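Local coordinates for trehalose-6-phosphate phosphatase-related protein (Thermoplasma acidophilum, PDB 1U02) that removes the phosphate from trehalose 6-phosphate to give free trehalose, using magnesium as cofactor, at residues Phe5-Gly10 and Ala177-Thr182. Sequence-based numbering, arbitrary orientation.
Sequences FLDYDG and AGDDAT. With MG (magnesium ion), chain B; NA (sodium ion), chain C.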
loop_
_atom_site.group_PDB
_atom_site.type_symbol
_atom_site.label_atom_id
_atom_site.label_comp_id
_atom_site.label_asym_id
_atom_site.label_seq_id
_atom_site.Cartn_x
_atom_site.Cartn_y
_atom_site.Cartn_z
ATOM N N PHE A 5 -8.789 -8.928 1.460
ATOM C CA PHE A 5 -7.642 -8.129 1.051
ATOM C C PHE A 5 -7.864 -6.725 1.590
ATOM O O PHE A 5 -8.839 -6.065 1.236
ATOM C CB PHE A 5 -7.562 -8.100 -0.474
ATOM C CG PHE A 5 -7.316 -9.448 -1.094
ATOM C CD1 PHE A 5 -6.016 -9.898 -1.315
ATOM C CD2 PHE A 5 -8.386 -10.270 -1.460
ATOM C CE1 PHE A 5 -5.772 -11.147 -1.897
ATOM C CE2 PHE A 5 -8.160 -11.526 -2.042
ATOM C CZ PHE A 5 -6.846 -11.965 -2.263
ATOM N N LEU A 6 -6.957 -6.267 2.442
ATOM C CA LEU A 6 -7.093 -4.949 3.047
ATOM C C LEU A 6 -5.920 -4.022 2.776
ATOM O O LEU A 6 -4.771 -4.384 3.018
ATOM C CB LEU A 6 -7.239 -5.092 4.567
ATOM C CG LEU A 6 -8.321 -6.034 5.094
ATOM C CD1 LEU A 6 -8.093 -6.322 6.579
ATOM C CD2 LEU A 6 -9.683 -5.408 4.855
ATOM N N ASP A 7 -6.218 -2.826 2.277
ATOM C CA ASP A 7 -5.190 -1.819 2.048
ATOM C C ASP A 7 -4.816 -1.375 3.463
ATOM O O ASP A 7 -5.595 -1.568 4.398
ATOM C CB ASP A 7 -5.778 -0.637 1.263
ATOM C CG ASP A 7 -4.845 0.563 1.218
ATOM O OD1 ASP A 7 -3.687 0.415 0.785
ATOM O OD2 ASP A 7 -5.278 1.663 1.613
ATOM N N TYR A 8 -3.640 -0.782 3.630
ATOM C CA TYR A 8 -3.206 -0.346 4.955
ATOM C C TYR A 8 -3.426 1.152 5.203
ATOM O O TYR A 8 -4.327 1.542 5.954
ATOM C CB TYR A 8 -1.719 -0.689 5.159
ATOM C CG TYR A 8 -1.237 -0.535 6.581
ATOM C CD1 TYR A 8 -1.682 -1.398 7.587
ATOM C CD2 TYR A 8 -0.355 0.484 6.934
ATOM C CE1 TYR A 8 -1.263 -1.249 8.909
ATOM C CE2 TYR A 8 0.073 0.646 8.264
ATOM C CZ TYR A 8 -0.388 -0.226 9.242
ATOM O OH TYR A 8 0.015 -0.074 10.551
ATOM N N ASP A 9 -2.606 1.991 4.572
ATOM C CA ASP A 9 -2.725 3.434 4.759
ATOM C C ASP A 9 -4.045 4.010 4.272
ATOM O O ASP A 9 -4.446 3.805 3.125
ATOM C CB ASP A 9 -1.563 4.146 4.077
ATOM C CG ASP A 9 -0.231 3.725 4.647
ATOM O OD1 ASP A 9 0.011 3.991 5.845
ATOM O OD2 ASP A 9 0.560 3.115 3.904
ATOM N N GLY A 10 -4.711 4.735 5.164
ATOM C CA GLY A 10 -5.985 5.344 4.836
ATOM C C GLY A 10 -7.142 4.367 4.893
ATOM O O GLY A 10 -8.295 4.758 4.701
ATOM N N ALA A 177 -10.900 -4.037 0.366
ATOM C CA ALA A 177 -11.100 -2.695 0.903
ATOM C C ALA A 177 -9.918 -1.769 0.627
ATOM O O ALA A 177 -8.760 -2.168 0.766
ATOM C CB ALA A 177 -11.349 -2.781 2.401
ATOM N N GLY A 178 -10.220 -0.532 0.247
ATOM C CA GLY A 178 -9.175 0.437 -0.051
ATOM C C GLY A 178 -9.723 1.851 -0.020
ATOM O O GLY A 178 -10.942 2.034 0.008
ATOM N N ASP A 179 -8.840 2.847 -0.059
ATOM C CA ASP A 179 -9.260 4.247 0.019
ATOM C C ASP A 179 -8.930 5.186 -1.146
ATOM O O ASP A 179 -9.470 6.292 -1.203
ATOM C CB ASP A 179 -8.688 4.872 1.288
ATOM C CG ASP A 179 -7.179 4.991 1.235
ATOM O OD1 ASP A 179 -6.508 3.957 1.042
ATOM O OD2 ASP A 179 -6.663 6.113 1.379
ATOM N N ASP A 180 -8.043 4.797 -2.055
ATOM C CA ASP A 180 -7.725 5.703 -3.159
ATOM C C ASP A 180 -7.846 5.081 -4.544
ATOM O O ASP A 180 -8.322 3.959 -4.694
ATOM C CB ASP A 180 -6.325 6.311 -2.987
ATOM C CG ASP A 180 -5.223 5.280 -3.074
ATOM O OD1 ASP A 180 -5.443 4.213 -3.687
ATOM O OD2 ASP A 180 -4.126 5.546 -2.543
ATOM N N ALA A 181 -7.399 5.821 -5.554
ATOM C CA ALA A 181 -7.478 5.373 -6.942
ATOM C C ALA A 181 -6.902 3.988 -7.221
ATOM O O ALA A 181 -7.480 3.221 -7.997
ATOM C CB ALA A 181 -6.815 6.401 -7.848
ATOM N N THR A 182 -5.771 3.660 -6.601
ATOM C CA THR A 182 -5.155 2.357 -6.827
ATOM C C THR A 182 -6.070 1.244 -6.335
ATOM O O THR A 182 -6.031 0.121 -6.840
ATOM C CB THR A 182 -3.790 2.243 -6.111
ATOM O OG1 THR A 182 -3.987 2.256 -4.688
ATOM C CG2 THR A 182 -2.894 3.412 -6.506
HETATM MG MG MG B . -4.530 3.538 1.091
HETATM NA NA NA C . -0.485 6.222 7.203
HETATM O O HOH W 1 -2.510 3.005 1.100
HETATM O O HOH W 2 -4.057 5.501 0.797
HETATM O O HOH W 3 -4.446 2.986 -0.950
HETATM O O HOH W 4 0.156 8.385 6.053
#
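Asp-7 and Asp-179 reach a common magnesium ion from the C-terminal ends of two adjacent parallel strands, 3-7 and 174-178. Each gives a single carboxylate oxygen to the metal, Asp-7 OD2 at 2.1 Å and Asp-179 OD1 at 2.0 Å. The two side chains cross at about a right angle, yet their carboxylate planes lie within 16° of each other. Asp-7 has CG anti to the backbone N (chi1 169°), which places its carboxylate at the metal; the carbonyl oxygen of Asp-9 is the third protein ligand. Three waters make the coordination sixfold. Asp-7 OD2 and Asp-179 OD1 lie 2.7 Å apart as neighbouring ligands of the magnesium, not as a hydrogen-bonded pair.

Around this shell, water 1 donates to Asp-7 OD1, which also forms a salt bridge with Lys-161, and water 2 donates to Asp-179 OD2 at 2.7 Å and weakly to Asp-180 OD2. Thr-11 OG1 is hydrogen-bonded to Asp-7 OD2. Asp-180, at the N-cap of helix 181-188, accepts the Thr-182 hydroxyl on the syn lone pair of OD1 (2.6 Å from OG1) and, weakly, Thr-182 N. An alanine here would probably leave the helix start without its side-chain cap and water 2 without its weaker acceptor.

Between residues 5-10 and 177-182 the strands are joined by two backbone hydrogen bonds, Ala-177 N to Phe-5 O and Asp-7 N to Ala-177 O, both 3.0 Å. Beside this ladder, Leu-6 CD2 meets Ala-177 CB at 4.0 Å, on the sheet face covered by helix 212-229.

Asp-7, Asp-9 and Thr-11 fit the DxDx(T/V) motif of HAD phosphatases, in which the first aspartate is the nucleophile. Binding of OD2 to magnesium, with OD1 held by water 1 and Lys-161, probably fixes the rotation of the Asp-7 carboxylate and, as in relatives, helps position it for attack on the substrate phosphate.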